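Local coordinates for pyridoxamine 5'-phosphate oxidase (PDB 4HMW), which catalyses FMN-dependent oxidations in the terminal steps of phenazine biosynthesis, passing electrons from hexahydro- and tetrahydrophenazine carboxylates to molecular oxygen, at the interface of chains A and B. Sequence-based numbering; all coordinates share one arbitrary frame. Chains: chain A/B, Pyridoxamine 5'-phosphate oxidase.

The four contacts are parts of one two-fold symmetric dimer interface; contact 2 straddles the two-fold axis, and the others recur with the chains exchanged. Contacts 1 and 4, whose C-alpha centres are about 5 Å apart, share A:Leu213, A:Gln214 and A:Pro215 and form one continuous docking site for the C-terminal tail. Centre to centre, contact 2 lies about 19 Å from contact 1, 22 Å from contact 4 and 25 Å from contact 3. The copy of contact 3 given is at the far end, some 43 Å from contact 1; its B:Asp193 and B:Arg194 belong to the segment that supplies A:Leu195 to contact 4 and A:Arg198 to contact 1.

Contact 1: the interface of chains A and B. Residues chain A 198, 213-215; chain B 145-147.
A:Arg198 meets B:Ser146 through its guanidinium edge: NH1 donates to the serine hydroxyl OG at 3.0 Å, in the guanidinium plane and almost straight at the hydrogen. OG, anti to its own carbonyl carbon (chi1 -54°), points toward this NH1. Beside this bond the C-terminal tail of chain A pairs with the B:Gln145 to B:Asp147 loop through backbone groups. A:Gln214 N donates to B:Asp147 O at 2.9 Å, and B:Ser146 N returns a bond to A:Gln214 O, also at 2.9 Å. A:Gln214 O has a second donor within its own chain, A:Arg198 NH1, and the two approach from opposite faces of the carbonyl plane. NH1 thus ties tail and partner loop together. At the chain terminus, the extended side chain of B:Gln145 brings amide NE2 to the carboxylate OXT of A:Pro215 at 3.2 Å, with the acceptor in the amide plane. The aliphatic CG of A:Gln214 lies 3.4 Å from B:Asp147 O, and its amide is turned 74° from the B:Asp147 carboxylate. Further out, A:Leu213 CD1 sits 3.6 Å above one face of the A:Arg198 guanidinium, toward its rim, and probably helps to set its rotation. Because A:Arg198, B:Gln145 and B:Ser146 all bind FMN, this tail-to-loop contact probably holds residues of both subunits in position around the cofactor.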
# COMPACT_ATOMS: atom_id res chain seq x y z
N ARG A 198 -0.18 13.36 13.06
CA ARG A 198 -0.77 12.04 12.99
C ARG A 198 -1.99 12.01 13.89
O ARG A 198 -1.89 12.29 15.08
CB ARG A 198 0.22 11.00 13.49
CG ARG A 198 1.55 11.05 12.79
CD ARG A 198 2.46 9.87 13.17
NE ARG A 198 1.83 8.59 12.87
CZ ARG A 198 2.26 7.41 13.32
NH1 ARG A 198 3.33 7.33 14.09
NH2 ARG A 198 1.64 6.31 12.96
N LEU A 213 -0.43 11.00 17.49
CA LEU A 213 0.71 10.10 17.59
C LEU A 213 2.05 10.79 17.34
O LEU A 213 2.17 11.72 16.54
CB LEU A 213 0.58 8.94 16.60
CG LEU A 213 -0.72 8.12 16.67
CD1 LEU A 213 -0.69 6.98 15.65
CD2 LEU A 213 -0.91 7.57 18.05
N GLN A 214 3.08 10.32 18.04
CA GLN A 214 4.44 10.78 17.77
C GLN A 214 4.92 10.27 16.41
O GLN A 214 4.61 9.13 16.02
CB GLN A 214 5.37 10.30 18.88
CG GLN A 214 4.96 10.85 20.25
CD GLN A 214 5.96 10.46 21.33
OE1 GLN A 214 7.17 10.64 21.17
NE2 GLN A 214 5.45 9.93 22.44
N PRO A 215 5.70 11.09 15.70
CA PRO A 215 6.09 10.84 14.31
C PRO A 215 7.19 9.79 14.12
O PRO A 215 7.99 9.53 15.03
CB PRO A 215 6.59 12.21 13.83
CG PRO A 215 7.15 12.85 15.10
CD PRO A 215 6.18 12.40 16.19
OXT PRO A 215 7.28 9.20 13.00
N GLN B 145 8.22 6.71 18.10
CA GLN B 145 7.30 6.63 16.97
C GLN B 145 6.06 5.83 17.31
O GLN B 145 6.15 4.69 17.79
CB GLN B 145 8.04 6.06 15.77
CG GLN B 145 7.26 6.05 14.45
CD GLN B 145 8.10 5.47 13.35
OE1 GLN B 145 8.46 4.29 13.40
NE2 GLN B 145 8.46 6.29 12.37
N SER B 146 4.90 6.45 17.06
CA SER B 146 3.59 5.82 17.18
C SER B 146 3.01 5.74 18.61
O SER B 146 1.87 5.35 18.79
CB SER B 146 3.58 4.45 16.53
OG SER B 146 4.04 4.59 15.21
N ASP B 147 3.80 6.12 19.61
CA ASP B 147 3.27 6.25 20.94
C ASP B 147 2.43 7.51 20.96
O ASP B 147 2.57 8.36 20.10
CB ASP B 147 4.42 6.29 21.95
CG ASP B 147 5.11 4.93 22.15
OD1 ASP B 147 4.55 3.90 21.69
OD2 ASP B 147 6.16 4.85 22.83

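Contact 2: the interface of chains A and B. Residues chain A 53, 65-67, 100-101; chain B 53, 65-67, 101.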
# COMPACT_ATOMS: atom_id res chain seq x y z
N ALA A 53 -3.80 1.11 -1.70
CA ALA A 53 -2.99 -0.09 -1.59
C ALA A 53 -3.70 -0.97 -0.61
O ALA A 53 -3.75 -0.67 0.56
CB ALA A 53 -1.57 0.23 -1.06
N SER A 65 -0.78 -7.79 -1.24
CA SER A 65 -1.18 -6.41 -1.52
C SER A 65 -1.40 -6.18 -3.01
O SER A 65 -0.77 -6.84 -3.83
CB SER A 65 -0.12 -5.40 -1.05
OG SER A 65 0.20 -5.55 0.30
N ARG A 66 -2.27 -5.22 -3.34
CA ARG A 66 -2.47 -4.78 -4.72
C ARG A 66 -3.18 -3.44 -4.70
O ARG A 66 -3.88 -3.12 -3.73
CB ARG A 66 -3.31 -5.78 -5.55
CG ARG A 66 -4.78 -5.86 -5.22
CD ARG A 66 -5.00 -6.35 -3.82
NE ARG A 66 -4.67 -7.73 -3.71
CZ ARG A 66 -4.54 -8.39 -2.55
NH1 ARG A 66 -4.28 -9.67 -2.59
NH2 ARG A 66 -4.68 -7.78 -1.37
N VAL A 67 -3.06 -2.69 -5.80
CA VAL A 67 -3.83 -1.44 -5.94
C VAL A 67 -5.30 -1.73 -6.26
O VAL A 67 -5.60 -2.58 -7.10
CB VAL A 67 -3.25 -0.55 -7.04
CG1 VAL A 67 -4.07 0.72 -7.19
CG2 VAL A 67 -1.80 -0.23 -6.73
N GLY A 100 -6.39 -0.68 3.83
CA GLY A 100 -6.19 0.11 2.63
C GLY A 100 -5.43 1.39 2.93
O GLY A 100 -5.67 2.06 3.92
N LEU A 101 -4.47 1.72 2.06
CA LEU A 101 -3.64 2.90 2.27
C LEU A 101 -3.69 3.84 1.06
O LEU A 101 -3.40 3.45 -0.05
CB LEU A 101 -2.20 2.49 2.57
CG LEU A 101 -1.21 3.58 2.91
CD1 LEU A 101 -1.52 4.20 4.28
CD2 LEU A 101 0.22 3.05 2.82
N ALA B 53 4.11 0.86 0.20
CA ALA B 53 3.02 0.66 1.14
C ALA B 53 3.25 -0.64 1.89
O ALA B 53 3.08 -1.72 1.32
CB ALA B 53 1.71 0.62 0.39
N SER B 65 -1.11 -0.65 7.81
CA SER B 65 -0.27 -0.26 6.70
C SER B 65 0.17 1.19 6.82
O SER B 65 -0.47 1.99 7.49
CB SER B 65 -0.95 -0.55 5.34
OG SER B 65 -2.21 0.05 5.23
N ARG B 66 1.30 1.49 6.20
CA ARG B 66 1.87 2.83 6.16
C ARG B 66 2.92 2.88 5.06
O ARG B 66 3.46 1.84 4.63
CB ARG B 66 2.51 3.20 7.50
CG ARG B 66 3.86 2.52 7.80
CD ARG B 66 3.74 1.05 7.99
NE ARG B 66 3.00 0.72 9.18
CZ ARG B 66 2.53 -0.48 9.51
NH1 ARG B 66 2.60 -1.52 8.71
NH2 ARG B 66 1.97 -0.64 10.68
N VAL B 67 3.23 4.07 4.61
CA VAL B 67 4.29 4.24 3.65
C VAL B 67 5.67 4.25 4.34
O VAL B 67 5.86 4.84 5.41
CB VAL B 67 4.15 5.59 2.86
CG1 VAL B 67 5.39 5.84 1.97
CG2 VAL B 67 2.82 5.65 2.04
N LEU B 101 4.02 -2.82 -1.26
CA LEU B 101 3.51 -2.56 -2.60
C LEU B 101 4.09 -1.26 -3.12
O LEU B 101 4.01 -0.23 -2.46
CB LEU B 101 1.97 -2.48 -2.55
CG LEU B 101 1.28 -2.32 -3.92
CD1 LEU B 101 1.46 -3.59 -4.72
CD2 LEU B 101 -0.22 -1.99 -3.75
O HOH W 1 0.46 -2.93 1.16
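A:Leu101 and B:Leu101, on strand 97-104 of the split-barrel fold typical of the pyridoxamine 5'-phosphate oxidase family, each push a branched tip into strands 51-57 and 63-69 of the partner. CG stands anti to the backbone N (chi1 -176° in chain A), which directs the leucine across the interface. The CD2 methyl does most of the touching. In B:Leu101 it rests 3.7 Å from A:Arg66 CA, against the stretch of main chain that continues to A:Val67. The same methyl reaches the CG2 branch of A:Val67 at 3.8 Å, and these two side chains cross at about a right angle. A:Leu101 repeats this packing. Each CD2 also lies against the partner's alanine, as with A:Leu101 CD2 to B:Ala53 CB at 3.7 Å. The alanines themselves meet methyl to methyl, A:Ala53 CB to B:Ala53 CB at 3.6 Å. The serines depart from the symmetry. A:Ser65 OG lies beside its backbone N and contacts water 1 at 2.8 Å; this water continues to B:Ala53 O at 2.9 Å. B:Ser65 OG instead stands between its backbone N and carbonyl carbon (chi1 55°), where it comes 3.6 Å from A:Leu101 CB. Apolar packing carries most of the contact, supplemented by the water bridge. It lies in the middle of the dimer, where strands of both subunits face each other and the FMN-binding A:Arg66, A:Val67 and their chain B copies rest on the partner's leucine.

Contact 3: the interface of chains A and B. Residues chain A 133, 135-136, 139; chain B 193-194.
B:Arg194 stretches along the start of A:Met136's helix, 134-142, in this dimer of the pyridoxamine 5'-phosphate oxidase family. Its CB faces the side chain of A:Met139, 4.0 Å from CG, and the two side chains slide past each other in opposite directions. A:Met139 is bent at chi2 and chi3, which carries its terminal methyl CE to 3.6 Å from B:Asp193 O. From CG the arginine runs extended to NE. On this course CD passes the carbonyl of A:Pro135, 3.9 Å from O, and NE comes 3.9 Å from the ring carbon CB of the same proline. The guanidinium is then turned out of line with the chain (chi4 -101°), laying one face over the first turn of the helix, with A:Met136 N 3.8 Å above the plane and over its centre. NH1 extends to the methylene CB of A:Met136, which crosses the arginine at about a right angle. At the other tip, B:Arg194 NH2 approaches water 2 at 3.0 Å. Water 2 in turn lies 2.8 Å from A:Ser133 OG. That hydroxyl also accepts from A:Met136 N at 3.2 Å, an N-cap arrangement at the helix start. The positive guanidinium beside a helix N-terminus would be expected to be electrostatically unfavourable.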
# COMPACT_ATOMS: atom_id res chain seq x y z
N SER A 133 -18.07 0.64 -17.66
CA SER A 133 -18.12 0.82 -19.11
C SER A 133 -18.25 -0.50 -19.87
O SER A 133 -17.97 -1.56 -19.34
CB SER A 133 -16.86 1.53 -19.55
OG SER A 133 -15.81 0.61 -19.53
N PRO A 135 -16.24 -1.61 -22.47
CA PRO A 135 -14.98 -2.38 -22.55
C PRO A 135 -14.57 -3.03 -21.22
O PRO A 135 -14.05 -4.14 -21.20
CB PRO A 135 -13.94 -1.34 -23.03
CG PRO A 135 -14.60 -0.01 -22.88
CD PRO A 135 -16.09 -0.22 -22.92
N MET A 136 -14.87 -2.37 -20.10
CA MET A 136 -14.57 -3.00 -18.83
C MET A 136 -15.32 -4.33 -18.68
O MET A 136 -14.73 -5.36 -18.28
CB MET A 136 -14.88 -2.04 -17.69
CG MET A 136 -14.56 -2.58 -16.30
SD MET A 136 -15.90 -3.64 -15.63
CE MET A 136 -15.11 -4.05 -14.08
N MET A 139 -13.67 -7.46 -20.77
CA MET A 139 -12.48 -8.12 -20.24
C MET A 139 -12.79 -8.74 -18.85
O MET A 139 -12.30 -9.80 -18.52
CB MET A 139 -11.29 -7.17 -20.16
CG MET A 139 -10.03 -7.85 -19.64
SD MET A 139 -9.44 -9.23 -20.67
CE MET A 139 -8.86 -8.32 -22.09
N ASP B 193 -5.22 -2.51 -23.87
CA ASP B 193 -6.31 -3.43 -24.24
C ASP B 193 -6.88 -4.16 -23.01
O ASP B 193 -7.69 -5.05 -23.15
CB ASP B 193 -5.89 -4.44 -25.37
CG ASP B 193 -4.77 -5.42 -24.96
OD1 ASP B 193 -4.38 -5.48 -23.77
OD2 ASP B 193 -4.24 -6.11 -25.87
N ARG B 194 -6.40 -3.75 -21.82
CA ARG B 194 -6.87 -4.27 -20.52
C ARG B 194 -6.36 -5.67 -20.17
O ARG B 194 -6.65 -6.19 -19.09
CB ARG B 194 -8.42 -4.24 -20.42
CG ARG B 194 -9.02 -2.83 -20.41
CD ARG B 194 -10.52 -2.83 -20.24
NE ARG B 194 -11.07 -1.49 -20.39
CZ ARG B 194 -11.43 -0.69 -19.39
NH1 ARG B 194 -11.31 -1.09 -18.13
NH2 ARG B 194 -11.93 0.50 -19.65
O HOH W 2 -13.94 1.60 -17.72

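Contact 4: the interface of chains A and B. Residues chain A 23, 195-196, 212-215; chain B 149, 152, 155.
B:Leu149 is packed closely against A:Gln212 and A:Tyr23. Its amide N donates to A:Gln212 O at 2.9 Å, extending the pairing of the C-terminal tail with chain B. Its CB lies over the tail, 3.8 Å from A:Leu213 C. CG stands anti to the backbone N (chi1 176°), which turns CD2 toward the phenol OH of A:Tyr23, 3.3 Å away. The tyrosine is positioned from behind by A:Gln212, whose amide NE2 lies over the ring centre, 3.3 Å above its plane, while donating to A:Tyr23 O. B:Arg152, extended from CG to NE, slides past A:Leu195 in the opposite direction and brings its guanidinium in at 74° to the tyrosine ring. Its polar grip is spread over weak, bent bonds: NH2 to A:Tyr23 OH at 3.0 Å, and both NH1 and NH2 to A:Leu195 O, the NH1 bond being 3.1 Å long. The looser side lies around B:Leu155, where CD1 faces A:Pro215 CD tip to tip at 4.1 Å and A:Gln214 OE1 at a similar distance. Together these residues fasten the tail and the 3-10 helix 21-23 of chain A to the loop at B:Leu149 and the start of the partner's helix 152-165, which probably stabilises the dimer beside the FMN-binding loop.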
# COMPACT_ATOMS: atom_id res chain seq x y z
N TYR A 23 -6.62 18.19 13.13
CA TYR A 23 -5.61 17.53 13.96
C TYR A 23 -5.91 17.83 15.43
O TYR A 23 -5.84 16.95 16.29
CB TYR A 23 -4.23 18.03 13.54
CG TYR A 23 -3.04 17.54 14.34
CD1 TYR A 23 -2.71 16.19 14.42
CD2 TYR A 23 -2.20 18.45 14.96
CE1 TYR A 23 -1.58 15.76 15.13
CE2 TYR A 23 -1.10 18.04 15.65
CZ TYR A 23 -0.78 16.70 15.73
OH TYR A 23 0.33 16.32 16.43
N LEU A 195 8.05 16.96 12.49
CA LEU A 195 7.04 16.60 13.48
C LEU A 195 5.67 16.43 12.78
O LEU A 195 4.78 17.27 12.87
CB LEU A 195 6.99 17.64 14.60
CG LEU A 195 6.77 17.01 15.99
CD1 LEU A 195 6.95 18.03 17.11
CD2 LEU A 195 5.40 16.37 16.08
N HIS A 196 5.53 15.32 12.10
CA HIS A 196 4.33 15.08 11.30
C HIS A 196 3.06 15.05 12.14
O HIS A 196 3.07 14.63 13.28
CB HIS A 196 4.49 13.76 10.54
CG HIS A 196 5.78 13.68 9.78
ND1 HIS A 196 6.18 14.70 8.95
CD2 HIS A 196 6.76 12.75 9.74
CE1 HIS A 196 7.35 14.40 8.42
NE2 HIS A 196 7.72 13.22 8.88
N GLN A 212 -3.51 11.74 19.09
CA GLN A 212 -2.41 12.17 18.25
C GLN A 212 -1.21 11.29 18.53
O GLN A 212 -0.99 10.90 19.66
CB GLN A 212 -2.06 13.63 18.52
CG GLN A 212 -3.22 14.58 18.35
CD GLN A 212 -2.80 16.00 18.68
OE1 GLN A 212 -1.92 16.20 19.53
NE2 GLN A 212 -3.41 16.98 18.03
N LEU A 213 -0.43 11.00 17.49
CA LEU A 213 0.71 10.10 17.59
C LEU A 213 2.05 10.79 17.34
O LEU A 213 2.17 11.72 16.54
CB LEU A 213 0.58 8.94 16.60
CG LEU A 213 -0.72 8.12 16.67
CD1 LEU A 213 -0.69 6.98 15.65
CD2 LEU A 213 -0.91 7.57 18.05
N GLN A 214 3.08 10.32 18.04
CA GLN A 214 4.44 10.78 17.77
C GLN A 214 4.92 10.27 16.41
O GLN A 214 4.61 9.13 16.02
CB GLN A 214 5.37 10.30 18.88
CG GLN A 214 4.96 10.85 20.25
CD GLN A 214 5.96 10.46 21.33
OE1 GLN A 214 7.17 10.64 21.17
NE2 GLN A 214 5.45 9.93 22.44
N PRO A 215 5.70 11.09 15.70
CA PRO A 215 6.09 10.84 14.31
C PRO A 215 7.19 9.79 14.12
O PRO A 215 7.99 9.53 15.03
CB PRO A 215 6.59 12.21 13.83
CG PRO A 215 7.15 12.85 15.10
CD PRO A 215 6.18 12.40 16.19
OXT PRO A 215 7.28 9.20 13.00
N LEU B 149 1.19 11.14 21.50
CA LEU B 149 1.84 12.43 21.64
C LEU B 149 1.06 13.23 22.67
O LEU B 149 -0.12 13.53 22.47
CB LEU B 149 1.86 13.15 20.30
CG LEU B 149 2.43 14.56 20.34
CD1 LEU B 149 3.94 14.56 20.66
CD2 LEU B 149 2.16 15.21 19.00
N ARG B 152 3.24 18.30 22.20
CA ARG B 152 3.89 18.53 20.91
C ARG B 152 5.02 19.57 21.01
O ARG B 152 6.14 19.36 20.49
CB ARG B 152 2.82 18.96 19.89
CG ARG B 152 3.36 19.40 18.55
CD ARG B 152 2.24 19.51 17.51
NE ARG B 152 2.71 19.96 16.20
CZ ARG B 152 2.88 19.18 15.12
NH1 ARG B 152 3.31 19.71 13.99
NH2 ARG B 152 2.61 17.87 15.14
N LEU B 155 8.10 18.12 22.61
CA LEU B 155 8.82 17.27 21.68
C LEU B 155 9.65 18.14 20.73
O LEU B 155 10.86 17.93 20.55
CB LEU B 155 7.83 16.40 20.90
CG LEU B 155 8.32 15.00 20.50
CD1 LEU B 155 7.27 14.29 19.66
CD2 LEU B 155 9.61 15.08 19.77